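Local coordinates for protein glutamate--tRNA ligase (PDB 3AII) that probably attaches glutamate to its tRNA, activating the amino acid with ATP to glutamyl-adenylate before passing it to the acceptor end, at residues V424-H429 with Q530-G535; P457-L460 with V464-I467; R538-G543 with V547-H552; S395-E400 with F534-L539; L155-V160 with G353-I358. All blocks are in the same frame, centred on the assembly; numbering follows the deposited sequence. Where two conformers were deposited one is given.

Interaction 1 of 5, residues V424-H429 with Q530-G535; sequences VERPLH and QLERFG
Arg426 and Glu532 reach for each other from opposite directions and meet side-on, the guanidinium edge carrying NE and NH1 set against the two carboxylate oxygens. Arg426 NE bonds Glu532 OE2 at 3.0 Å, and Arg426 NH1 bonds Glu532 OE1 at 2.9 Å. Both bonds are nearly straight, and the two flat groups lie only 16° from coplanar, so this is a bidentate salt bridge in which each oxygen is met on its syn side. With CG anti to the backbone N (chi1 179°) and the chain extended as far as NE, Arg426 spans the gap from its strand. Two parts of the anticodon-binding region are joined here: strand 422-427, paired with 437-442, and the region around strand 528-531 with the turn that leads on to 535-541, where Phe534 and Gly535 both face Leu531 in a classic beta bulge. Leu531 O accepts from both Phe534 N and Gly535 N. With an alanine in place of Arg426, the buried Glu532 carboxylate would probably lose its two-pronged mate, with Arg438 still beside it. That arginine also pairs with Glu532 OE2, while Arg426 NH2 turns to Asp462, and Phe405 packs against both side chains of the bridge.

Interaction 2 of 5, residues P457-L460 with V464-I467; sequences PLRL and VNVI
Arg459 NH1 is shared between two oxygens, giving a hydrogen bond of 2.9 Å to Asn465 OD1 across the strands and another to Glu478 O. The extended aliphatic part of the same arginine runs past the amide, with Arg459 CG 3.3 Å from Asn465 OD1. That oxygen lies in the guanidinium plane, at its edge, but the donor stands 34° out of the carbonyl plane of the amide, and the two flat groups are turned 55° against each other. Asn465 ND2 is held by Ser477 OG and Gly479 O, which fixes which way round the amide sits. Ala483 of helix 480-486 touches both side chains. Strands 456-460 and 464-469 form an antiparallel beta hairpin in the anticodon-binding region, here with Leu458 and Val466 as a hydrogen-bonded pair: Leu458 N to Val466 O and Val466 N to Leu458 O are both 2.8 Å and close to straight. Arg459 and Asn465 are the next, non-hydrogen-bonded pair. The other face of the sheet is apolar. Val466 CG2, placed between the backbone N and the carbonyl carbon (chi1 of Val466 -64°), lies 3.9 Å from Leu458 CB and also touches Leu460 CD2. Leu460 and Val464 run side by side, pointing the same way, with Leu460 CG 4.1 Å from Val464 CG2. Leu448 packs on Leu458 and Leu460, and Trp493 on Leu460.

Interaction 3 of 5, residues R538-G543 with V547-H552; sequences RLDSAG and VFYYAH
The Phe548 ring takes the methyl CD1 of Leu539 over the centre of one face, a CH-pi contact with the carbon 3.9 Å from the ring centroid and 13° off its normal. Leu539 CB adds to this at the ring atom CE2. On the other side of the sheet, Tyr549 is approached obliquely by Asp540: Asp540 CB lies 3.6 Å from Tyr549 CD2, and the carboxylate plane is turned 52° from the ring. Between these side chains runs the backbone of a beta hairpin, strands 535-541 and 546-552, in the C-terminal anticodon-binding region. Arg538 and Tyr549 are a hydrogen-bonded pair, with Tyr549 N to Arg538 O at 2.8 Å, and Leu539 with Phe548 is the non-hydrogen-bonded pair beside it. Past Leu539 the register slips by one residue in a classic beta bulge, Asp540 and Ser541 both facing Val547. Val547 O is therefore gripped twice, by Asp540 N at 2.8 Å and by Ser541 N at 3.2 Å. Ser541 OG then sits 3.3 Å from Val547 CB. At the bulge Asp540, with chi1 at -173°, places OD2 where Arg538 NH2 meets its anti lone pair in an almost linear salt bridge. Arg360 NE shares Asp540 OD2, and Arg538 NH1 is paired with Asp526.

Interaction 4 of 5, residues S395-E400 with F534-L539; sequences SILEEE and FGFARL
Leu397, in the last part of helix 386-397, and Phe536 in strand 535-541 bring their CA atoms to 7.8 Å, a spacing filled mainly by side chains. This is helix-on-sheet packing between helix 386-397 and the C-terminal anticodon-binding region: the helix is the last before the beta strands begin at 402, and strand 535-541 lies in a mixed sheet between 528-531 and 546-552. The side chains of Leu397 and Phe536 slide past each other in opposite directions. Leu397 CB lies 3.7 Å from Phe536 CD1, while the Leu397 methyl CD1 reaches back to Phe536 CB at 3.8 Å, so the leucine runs along one side of the phenylalanine from its ring down to its root. Phe536 CG stands anti to the carbonyl carbon, beside the backbone N (chi1 -67°), and this carries the ring across to Leu397 and Glu398. There the far end of the ring meets the second of these, Phe536 CZ being 4.0 Å from Glu398 CA. Around this pair, Leu397 also packs on Val528 and His552, and the His552 ring meets that of Phe536 with planes about 50° apart. Replacing Phe536 by an alanine would probably open a gap beside Leu397 CB and Glu398 CA. Glu398 turns its carboxylate away from the phenylalanine: the chain is extended beyond CG, and the nearest side-chain approach is Glu398 CB to Phe536 CZ, 4.1 Å.

Interaction 5 of 5, residues L155-V160 with G353-I358; sequences LEWLGV and GTLRAI
Leu355 is the hub: its branches divide between Trp157 and Leu158 of the other helix. Leu355 CB lies 4.0 Å from Trp157 CZ3, at the six-membered part of the indole, with Leu355 CD2 close to the same ring atom at 4.1 Å. The other methyl, Leu355 CD1, meets Leu158 CD1 at 3.7 Å, and these two leucine side chains cross at about a right angle. The contact joins the C-terminal end of helix 147-158 to the first turn of helix 355-360, both in the class I synthetase catalytic region. Chi1 of Trp157, 178°, swings the indole out opposite the backbone N, so that it crosses Leu355 obliquely, and Leu355 O lies over one face of it. Next out, Leu109, in the predicted HIGH region, packs on Leu355 and is linked to it through the backbone, while Ala114 of helix 111-126 lies against Leu158. Pro365 touches Trp157, and Arg356 NE makes a salt bridge to Asp154 OD1 on helix 147-158, a second tie between the two helices. Helix 147-158 stops in a Schellman motif, with Gly159 at positive phi, Gly159 N bonded to Glu156 O and Val160 N to Leu155 O. Helix 355-360 begins at Thr354, the N-cap, whose OG1 accepts from Ala357 N at 2.9 Å.

Interactions 1, 3 and 4 cluster on one sheet: 4 uses strand 535-541 together with 3, and its segment 534-539 shares Phe534 and Gly535 with 1. Tyr550 OH ties 3 to Phe534 O, and His429 NE2 ties 1 to Glu398 O of 4. Interaction 2 stands apart in the other anticodon-binding sheet, its centre about 17 Å from that of 1, and interaction 5 lies alone in the catalytic region, about 44 Å from 2 between centres. Chemistry follows place: the hairpins of 2, buried, and 3, only partly buried, rest on backbone bonds, 1 is a partly buried ion pair, and 4 and 5, where helices meet the strand and each other, are buried apolar packing.

Interaction 1 of 5, residues V424-H429 with Q530-G535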
# COMPACT_ATOMS: atom_id res chain seq x y z
N VAL A 424 14.18 35.60 19.80
CA VAL A 424 13.08 35.43 18.88
C VAL A 424 12.08 34.41 19.44
O VAL A 424 12.49 33.37 19.92
CB VAL A 424 13.62 34.90 17.53
CG1 VAL A 424 12.47 34.67 16.56
CG2 VAL A 424 14.66 35.86 16.95
N GLU A 425 10.78 34.72 19.40
CA GLU A 425 9.76 33.70 19.70
C GLU A 425 8.91 33.39 18.48
O GLU A 425 8.46 34.29 17.77
CB GLU A 425 8.82 34.11 20.85
CG GLU A 425 9.46 34.14 22.22
CD GLU A 425 8.46 33.96 23.38
OE1 GLU A 425 7.24 33.79 23.15
OE2 GLU A 425 8.91 34.00 24.55
N ARG A 426 8.66 32.10 18.27
CA ARG A 426 7.84 31.66 17.16
C ARG A 426 6.99 30.46 17.61
O ARG A 426 7.52 29.50 18.17
CB ARG A 426 8.71 31.31 15.95
CG ARG A 426 7.92 30.80 14.74
CD ARG A 426 8.81 30.79 13.49
NE ARG A 426 8.08 30.37 12.29
CZ ARG A 426 7.32 31.18 11.54
NH1 ARG A 426 6.70 30.70 10.47
NH2 ARG A 426 7.18 32.45 11.87
N PRO A 427 5.67 30.51 17.38
CA PRO A 427 4.84 29.38 17.81
C PRO A 427 5.26 28.03 17.25
O PRO A 427 5.63 27.88 16.07
CB PRO A 427 3.45 29.74 17.26
CG PRO A 427 3.47 31.24 17.23
CD PRO A 427 4.86 31.60 16.80
N LEU A 428 5.18 27.02 18.10
CA LEU A 428 5.26 25.66 17.62
C LEU A 428 4.11 25.32 16.66
O LEU A 428 4.28 24.55 15.73
CB LEU A 428 5.31 24.69 18.79
CG LEU A 428 6.73 24.66 19.40
CD1 LEU A 428 6.66 24.37 20.91
CD2 LEU A 428 7.57 23.59 18.71
N HIS A 429 2.94 25.90 16.91
CA HIS A 429 1.85 25.79 15.94
C HIS A 429 0.87 26.94 16.16
O HIS A 429 0.33 27.09 17.24
CB HIS A 429 1.10 24.46 16.08
CG HIS A 429 0.25 24.17 14.90
ND1 HIS A 429 -0.88 24.91 14.60
CD2 HIS A 429 0.38 23.26 13.90
CE1 HIS A 429 -1.42 24.45 13.49
NE2 HIS A 429 -0.68 23.45 13.04
N GLN A 530 6.38 19.58 10.96
CA GLN A 530 6.58 20.41 9.79
C GLN A 530 7.95 21.07 9.90
O GLN A 530 8.22 21.89 10.80
CB GLN A 530 5.49 21.48 9.68
CG GLN A 530 5.66 22.34 8.45
CD GLN A 530 4.48 23.25 8.17
OE1 GLN A 530 3.58 23.41 9.00
NE2 GLN A 530 4.47 23.85 6.98
N LEU A 531 8.85 20.68 9.00
CA LEU A 531 10.13 21.36 8.86
C LEU A 531 9.85 22.55 7.95
O LEU A 531 9.64 22.40 6.74
CB LEU A 531 11.13 20.39 8.23
CG LEU A 531 11.33 19.12 9.06
CD1 LEU A 531 12.36 18.19 8.40
CD2 LEU A 531 11.75 19.44 10.50
N GLU A 532 9.80 23.74 8.55
CA GLU A 532 9.24 24.88 7.85
C GLU A 532 10.01 25.21 6.58
O GLU A 532 11.24 25.17 6.59
CB GLU A 532 9.19 26.09 8.76
CG GLU A 532 8.33 25.87 10.00
CD GLU A 532 7.91 27.16 10.64
OE1 GLU A 532 7.13 27.91 10.01
OE2 GLU A 532 8.35 27.44 11.77
N ARG A 533 9.26 25.50 5.52
CA ARG A 533 9.85 25.83 4.22
C ARG A 533 10.63 24.66 3.62
O ARG A 533 11.41 24.84 2.68
CB ARG A 533 10.75 27.07 4.32
CG ARG A 533 10.04 28.32 4.85
CD ARG A 533 10.91 29.61 4.72
NE ARG A 533 11.13 29.99 3.32
CZ ARG A 533 12.28 29.81 2.67
NH1 ARG A 533 12.38 30.18 1.40
NH2 ARG A 533 13.32 29.28 3.29
N PHE A 534 10.43 23.46 4.17
CA PHE A 534 11.10 22.28 3.65
C PHE A 534 10.09 21.15 3.39
O PHE A 534 9.90 20.73 2.24
CB PHE A 534 12.23 21.85 4.60
CG PHE A 534 13.06 20.70 4.08
CD1 PHE A 534 14.03 20.91 3.12
CD2 PHE A 534 12.85 19.41 4.56
CE1 PHE A 534 14.79 19.84 2.64
CE2 PHE A 534 13.61 18.33 4.08
CZ PHE A 534 14.58 18.56 3.13
N GLY A 535 9.41 20.69 4.43
CA GLY A 535 8.35 19.71 4.25
C GLY A 535 7.91 19.06 5.55
O GLY A 535 8.52 19.28 6.59

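Interaction 2 of 5, residues P457-L460 with V464-I467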
# COMPACT_ATOMS: atom_id res chain seq x y z
N PRO A 457 19.01 40.57 -0.32
CA PRO A 457 18.43 40.80 1.01
C PRO A 457 17.60 39.60 1.47
O PRO A 457 16.88 39.00 0.68
CB PRO A 457 17.52 42.01 0.79
CG PRO A 457 17.11 41.88 -0.66
CD PRO A 457 18.32 41.34 -1.37
N LEU A 458 17.74 39.28 2.75
CA LEU A 458 17.02 38.17 3.36
C LEU A 458 16.43 38.63 4.67
O LEU A 458 17.00 39.47 5.36
CB LEU A 458 17.97 37.00 3.67
CG LEU A 458 18.74 36.39 2.50
CD1 LEU A 458 19.89 35.50 3.00
CD2 LEU A 458 17.80 35.62 1.59
N ARG A 459 15.30 38.06 5.04
CA ARG A 459 14.78 38.23 6.38
C ARG A 459 14.82 36.88 7.06
O ARG A 459 14.14 35.93 6.63
CB ARG A 459 13.34 38.75 6.36
CG ARG A 459 12.76 38.81 7.76
CD ARG A 459 11.51 39.65 7.83
NE ARG A 459 10.93 39.58 9.17
CZ ARG A 459 11.34 40.30 10.22
NH1 ARG A 459 12.35 41.16 10.11
NH2 ARG A 459 10.73 40.14 11.39
N LEU A 460 15.64 36.77 8.09
CA LEU A 460 15.66 35.56 8.89
C LEU A 460 14.35 35.58 9.65
O LEU A 460 14.09 36.52 10.41
CB LEU A 460 16.84 35.55 9.87
CG LEU A 460 18.29 35.83 9.46
CD1 LEU A 460 19.25 35.05 10.36
CD2 LEU A 460 18.58 35.54 8.00
N VAL A 464 15.77 39.12 12.01
CA VAL A 464 16.44 40.34 11.53
C VAL A 464 16.52 40.31 10.02
O VAL A 464 16.34 39.27 9.40
CB VAL A 464 17.89 40.46 12.06
CG1 VAL A 464 17.90 40.69 13.57
CG2 VAL A 464 18.71 39.22 11.68
N ASN A 465 16.81 41.46 9.42
CA ASN A 465 16.99 41.54 7.98
C ASN A 465 18.48 41.70 7.69
O ASN A 465 19.17 42.45 8.37
CB ASN A 465 16.23 42.75 7.42
CG ASN A 465 14.80 42.80 7.91
OD1 ASN A 465 14.11 41.79 7.94
ND2 ASN A 465 14.35 43.99 8.33
N VAL A 466 18.98 40.95 6.71
CA VAL A 466 20.40 40.98 6.39
C VAL A 466 20.58 41.05 4.89
O VAL A 466 19.62 40.86 4.13
CB VAL A 466 21.09 39.72 6.90
CG1 VAL A 466 21.02 39.66 8.43
CG2 VAL A 466 20.46 38.47 6.26
N ILE A 467 21.81 41.33 4.46
CA ILE A 467 22.16 41.26 3.05
C ILE A 467 23.32 40.29 2.88
O ILE A 467 24.34 40.40 3.57
CB ILE A 467 22.50 42.66 2.48
CG1 ILE A 467 21.28 43.57 2.60
CG2 ILE A 467 22.93 42.55 1.01
CD1 ILE A 467 21.55 45.00 2.36

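Interaction 3 of 5, residues R538-G543 with V547-H552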
# COMPACT_ATOMS: atom_id res chain seq x y z
N ARG A 538 8.32 12.50 9.36
CA ARG A 538 8.16 11.74 10.60
C ARG A 538 9.53 11.44 11.19
O ARG A 538 10.45 11.04 10.47
CB ARG A 538 7.42 10.43 10.30
CG ARG A 538 7.36 9.49 11.49
CD ARG A 538 6.63 8.16 11.15
NE ARG A 538 7.04 7.16 12.14
CZ ARG A 538 8.19 6.49 12.07
NH1 ARG A 538 8.51 5.64 13.04
NH2 ARG A 538 9.02 6.67 11.05
N LEU A 539 9.66 11.63 12.51
CA LEU A 539 10.90 11.27 13.20
C LEU A 539 11.00 9.74 13.34
O LEU A 539 10.15 9.09 13.97
CB LEU A 539 10.98 11.92 14.58
CG LEU A 539 12.29 11.59 15.32
CD1 LEU A 539 13.50 12.16 14.58
CD2 LEU A 539 12.26 12.14 16.76
N ASP A 540 12.04 9.18 12.75
CA ASP A 540 12.19 7.72 12.64
C ASP A 540 13.17 7.19 13.69
O ASP A 540 13.00 6.08 14.20
CB ASP A 540 12.67 7.36 11.23
CG ASP A 540 12.69 5.86 11.00
OD1 ASP A 540 13.80 5.30 10.92
OD2 ASP A 540 11.60 5.24 10.90
N SER A 541 14.18 7.98 14.00
CA SER A 541 15.09 7.62 15.09
C SER A 541 15.62 8.88 15.76
O SER A 541 15.92 9.87 15.09
CB SER A 541 16.22 6.72 14.59
OG SER A 541 16.91 7.32 13.51
N ALA A 542 15.72 8.83 17.09
CA ALA A 542 16.07 10.02 17.87
C ALA A 542 17.58 10.18 18.01
O ALA A 542 18.35 9.29 17.65
CB ALA A 542 15.41 9.98 19.23
N GLY A 543 17.98 11.33 18.54
CA GLY A 543 19.39 11.67 18.66
C GLY A 543 20.16 10.70 19.54
O GLY A 543 19.57 9.83 20.17
N VAL A 547 16.98 11.32 12.77
CA VAL A 547 16.70 10.96 11.39
C VAL A 547 15.20 11.02 11.13
O VAL A 547 14.42 10.34 11.79
CB VAL A 547 17.21 9.55 11.09
CG1 VAL A 547 16.92 9.20 9.64
CG2 VAL A 547 18.71 9.47 11.38
N PHE A 548 14.80 11.85 10.17
CA PHE A 548 13.41 11.97 9.76
C PHE A 548 13.22 11.31 8.41
O PHE A 548 14.16 11.26 7.60
CB PHE A 548 13.03 13.45 9.56
CG PHE A 548 13.09 14.27 10.82
CD1 PHE A 548 14.28 14.89 11.20
CD2 PHE A 548 11.96 14.45 11.61
CE1 PHE A 548 14.34 15.66 12.35
CE2 PHE A 548 12.02 15.22 12.76
CZ PHE A 548 13.21 15.83 13.14
N TYR A 549 12.00 10.84 8.16
CA TYR A 549 11.57 10.41 6.83
C TYR A 549 10.58 11.41 6.24
O TYR A 549 9.55 11.72 6.84
CB TYR A 549 10.99 8.98 6.89
CG TYR A 549 12.06 7.93 6.77
CD1 TYR A 549 12.10 7.05 5.68
CD2 TYR A 549 13.07 7.83 7.72
CE1 TYR A 549 13.11 6.11 5.56
CE2 TYR A 549 14.08 6.90 7.60
CZ TYR A 549 14.09 6.04 6.52
OH TYR A 549 15.10 5.11 6.40
N TYR A 550 10.89 11.91 5.04
CA TYR A 550 10.10 12.94 4.38
C TYR A 550 8.76 12.45 3.87
O TYR A 550 8.67 11.41 3.20
CB TYR A 550 10.91 13.49 3.20
CG TYR A 550 10.42 14.80 2.61
CD1 TYR A 550 10.80 16.01 3.18
CD2 TYR A 550 9.61 14.82 1.48
CE1 TYR A 550 10.38 17.22 2.64
CE2 TYR A 550 9.20 16.03 0.92
CZ TYR A 550 9.59 17.22 1.51
OH TYR A 550 9.19 18.43 0.98
N ALA A 551 7.70 13.19 4.18
CA ALA A 551 6.39 12.88 3.64
C ALA A 551 6.17 13.66 2.35
O ALA A 551 6.15 13.08 1.26
CB ALA A 551 5.29 13.20 4.66
N HIS A 552 6.02 14.98 2.48
CA HIS A 552 5.69 15.83 1.34
C HIS A 552 5.82 17.30 1.71
O HIS A 552 5.96 17.64 2.89
CB HIS A 552 4.25 15.56 0.87
CG HIS A 552 3.26 15.56 1.99
ND1 HIS A 552 2.86 16.72 2.63
CD2 HIS A 552 2.61 14.55 2.61
CE1 HIS A 552 2.01 16.42 3.59
NE2 HIS A 552 1.84 15.11 3.61

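Interaction 4 of 5, residues S395-E400 with F534-L539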
# COMPACT_ATOMS: atom_id res chain seq x y z
N SER A 395 -3.70 18.34 4.58
CA SER A 395 -4.85 18.91 5.27
C SER A 395 -4.93 18.44 6.71
O SER A 395 -5.34 19.19 7.60
CB SER A 395 -6.14 18.63 4.51
OG SER A 395 -6.10 19.29 3.26
N ILE A 396 -4.53 17.20 6.95
CA ILE A 396 -4.49 16.68 8.31
C ILE A 396 -3.29 17.22 9.09
O ILE A 396 -3.43 17.76 10.18
CB ILE A 396 -4.44 15.14 8.33
CG1 ILE A 396 -5.70 14.57 7.67
CG2 ILE A 396 -4.30 14.63 9.76
CD1 ILE A 396 -5.64 13.07 7.45
N LEU A 397 -2.09 17.07 8.53
CA LEU A 397 -0.88 17.44 9.24
C LEU A 397 -0.79 18.94 9.51
O LEU A 397 -0.26 19.37 10.53
CB LEU A 397 0.36 16.96 8.49
CG LEU A 397 0.55 15.46 8.38
CD1 LEU A 397 1.92 15.15 7.75
CD2 LEU A 397 0.42 14.84 9.76
N GLU A 398 -1.29 19.76 8.59
CA GLU A 398 -1.06 21.20 8.73
C GLU A 398 -1.81 21.76 9.93
O GLU A 398 -1.52 22.87 10.37
CB GLU A 398 -1.39 21.98 7.45
CG GLU A 398 -2.86 22.11 7.17
CD GLU A 398 -3.12 22.68 5.79
OE1 GLU A 398 -2.15 23.00 5.08
OE2 GLU A 398 -4.31 22.79 5.42
N GLU A 399 -2.74 20.99 10.48
CA GLU A 399 -3.53 21.48 11.60
C GLU A 399 -2.94 21.11 12.96
O GLU A 399 -3.41 21.59 13.99
CB GLU A 399 -4.97 20.99 11.51
CG GLU A 399 -5.76 21.61 10.37
CD GLU A 399 -5.72 23.13 10.38
OE1 GLU A 399 -5.91 23.74 9.30
OE2 GLU A 399 -5.50 23.72 11.46
N GLU A 400 -1.93 20.25 12.97
CA GLU A 400 -1.42 19.78 14.25
C GLU A 400 0.09 19.57 14.33
O GLU A 400 0.63 19.50 15.43
CB GLU A 400 -2.13 18.49 14.66
CG GLU A 400 -1.88 17.32 13.74
CD GLU A 400 -2.57 16.05 14.21
OE1 GLU A 400 -3.66 15.73 13.67
OE2 GLU A 400 -2.03 15.38 15.11
N PHE A 534 10.43 23.46 4.17
CA PHE A 534 11.10 22.28 3.65
C PHE A 534 10.09 21.15 3.39
O PHE A 534 9.90 20.73 2.24
CB PHE A 534 12.23 21.85 4.60
CG PHE A 534 13.06 20.70 4.08
CD1 PHE A 534 14.03 20.91 3.12
CD2 PHE A 534 12.85 19.41 4.56
CE1 PHE A 534 14.79 19.84 2.64
CE2 PHE A 534 13.61 18.33 4.08
CZ PHE A 534 14.58 18.56 3.13
N GLY A 535 9.41 20.69 4.43
CA GLY A 535 8.35 19.71 4.25
C GLY A 535 7.91 19.06 5.55
O GLY A 535 8.52 19.28 6.59
N PHE A 536 6.85 18.26 5.49
CA PHE A 536 6.43 17.47 6.65
C PHE A 536 7.25 16.19 6.68
O PHE A 536 7.63 15.67 5.63
CB PHE A 536 4.95 17.13 6.54
CG PHE A 536 4.05 18.32 6.65
CD1 PHE A 536 3.57 18.73 7.87
CD2 PHE A 536 3.71 19.05 5.52
CE1 PHE A 536 2.74 19.83 7.97
CE2 PHE A 536 2.89 20.16 5.61
CZ PHE A 536 2.40 20.55 6.84
N ALA A 537 7.54 15.70 7.89
CA ALA A 537 8.38 14.50 8.01
C ALA A 537 8.14 13.82 9.35
O ALA A 537 7.83 14.47 10.34
CB ALA A 537 9.87 14.87 7.87
N ARG A 538 8.32 12.50 9.36
CA ARG A 538 8.16 11.74 10.60
C ARG A 538 9.53 11.44 11.19
O ARG A 538 10.45 11.04 10.47
CB ARG A 538 7.42 10.43 10.30
CG ARG A 538 7.36 9.49 11.49
CD ARG A 538 6.63 8.16 11.15
NE ARG A 538 7.04 7.16 12.14
CZ ARG A 538 8.19 6.49 12.07
NH1 ARG A 538 8.51 5.64 13.04
NH2 ARG A 538 9.02 6.67 11.05
N LEU A 539 9.66 11.63 12.51
CA LEU A 539 10.90 11.27 13.20
C LEU A 539 11.00 9.74 13.34
O LEU A 539 10.15 9.09 13.97
CB LEU A 539 10.98 11.92 14.58
CG LEU A 539 12.29 11.59 15.32
CD1 LEU A 539 13.50 12.16 14.58
CD2 LEU A 539 12.26 12.14 16.76

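Interaction 5 of 5, residues L155-V160 with G353-I358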
# COMPACT_ATOMS: atom_id res chain seq x y z
N LEU A 155 -3.85 -4.15 7.83
CA LEU A 155 -5.29 -3.90 7.90
C LEU A 155 -5.66 -3.14 9.17
O LEU A 155 -6.49 -2.23 9.14
CB LEU A 155 -6.06 -5.22 7.86
CG LEU A 155 -6.11 -5.84 6.47
CD1 LEU A 155 -6.79 -7.20 6.51
CD2 LEU A 155 -6.86 -4.90 5.54
N GLU A 156 -5.06 -3.54 10.29
CA GLU A 156 -5.30 -2.85 11.56
C GLU A 156 -4.86 -1.40 11.42
O GLU A 156 -5.57 -0.48 11.85
CB GLU A 156 -4.55 -3.54 12.72
CG GLU A 156 -5.11 -4.92 13.12
CD GLU A 156 -4.19 -5.68 14.06
OE1 GLU A 156 -3.03 -5.27 14.21
OE2 GLU A 156 -4.62 -6.69 14.64
N TRP A 157 -3.71 -1.18 10.81
CA TRP A 157 -3.22 0.18 10.60
C TRP A 157 -4.23 1.02 9.83
O TRP A 157 -4.46 2.19 10.16
CB TRP A 157 -1.87 0.16 9.88
CG TRP A 157 -1.33 1.52 9.59
CD1 TRP A 157 -0.70 2.36 10.47
CD2 TRP A 157 -1.36 2.22 8.33
NE1 TRP A 157 -0.33 3.52 9.84
CE2 TRP A 157 -0.73 3.47 8.53
CE3 TRP A 157 -1.86 1.91 7.06
CZ2 TRP A 157 -0.59 4.41 7.50
CZ3 TRP A 157 -1.72 2.84 6.04
CH2 TRP A 157 -1.08 4.08 6.27
N LEU A 158 -4.84 0.41 8.81
CA LEU A 158 -5.84 1.11 8.00
C LEU A 158 -7.12 1.39 8.75
O LEU A 158 -7.94 2.18 8.30
CB LEU A 158 -6.20 0.30 6.75
CG LEU A 158 -5.19 0.29 5.63
CD1 LEU A 158 -5.62 -0.70 4.57
CD2 LEU A 158 -5.06 1.71 5.04
N GLY A 159 -7.30 0.74 9.90
CA GLY A 159 -8.55 0.86 10.64
C GLY A 159 -9.65 -0.09 10.19
O GLY A 159 -10.82 0.09 10.52
N VAL A 160 -9.27 -1.12 9.45
CA VAL A 160 -10.23 -2.09 8.96
C VAL A 160 -10.49 -3.12 10.06
O VAL A 160 -9.55 -3.63 10.67
CB VAL A 160 -9.70 -2.78 7.68
CG1 VAL A 160 -10.51 -4.03 7.33
CG2 VAL A 160 -9.70 -1.78 6.51
N GLY A 353 5.86 1.50 -2.59
CA GLY A 353 4.49 1.94 -2.40
C GLY A 353 3.73 1.12 -1.37
O GLY A 353 2.51 1.09 -1.39
N THR A 354 4.45 0.44 -0.49
CA THR A 354 3.79 -0.34 0.56
C THR A 354 3.15 0.59 1.58
O THR A 354 3.57 1.73 1.76
CB THR A 354 4.78 -1.26 1.31
OG1 THR A 354 5.83 -0.47 1.86
CG2 THR A 354 5.38 -2.29 0.35
N LEU A 355 2.11 0.10 2.26
CA LEU A 355 1.56 0.86 3.39
C LEU A 355 2.64 1.10 4.45
O LEU A 355 2.68 2.16 5.08
CB LEU A 355 0.36 0.12 3.98
CG LEU A 355 -0.78 -0.10 2.97
CD1 LEU A 355 -1.99 -0.73 3.69
CD2 LEU A 355 -1.18 1.20 2.29
N ARG A 356 3.52 0.13 4.64
CA ARG A 356 4.61 0.29 5.61
C ARG A 356 5.55 1.44 5.27
O ARG A 356 5.90 2.25 6.14
CB ARG A 356 5.38 -1.03 5.79
CG ARG A 356 4.56 -2.04 6.58
CD ARG A 356 4.88 -3.51 6.28
NE ARG A 356 3.93 -4.30 7.06
CZ ARG A 356 4.22 -4.90 8.21
NH1 ARG A 356 5.46 -4.86 8.69
NH2 ARG A 356 3.28 -5.55 8.87
N ALA A 357 5.93 1.55 4.00
CA ALA A 357 6.81 2.63 3.59
C ALA A 357 6.12 3.98 3.77
O ALA A 357 6.72 4.92 4.29
CB ALA A 357 7.25 2.45 2.14
N ILE A 358 4.86 4.10 3.34
CA ILE A 358 4.22 5.41 3.46
C ILE A 358 3.91 5.78 4.91
O ILE A 358 4.03 6.95 5.29
CB ILE A 358 2.99 5.59 2.55
CG1 ILE A 358 1.89 4.59 2.87
CG2 ILE A 358 3.39 5.47 1.08
CD1 ILE A 358 0.61 4.83 2.08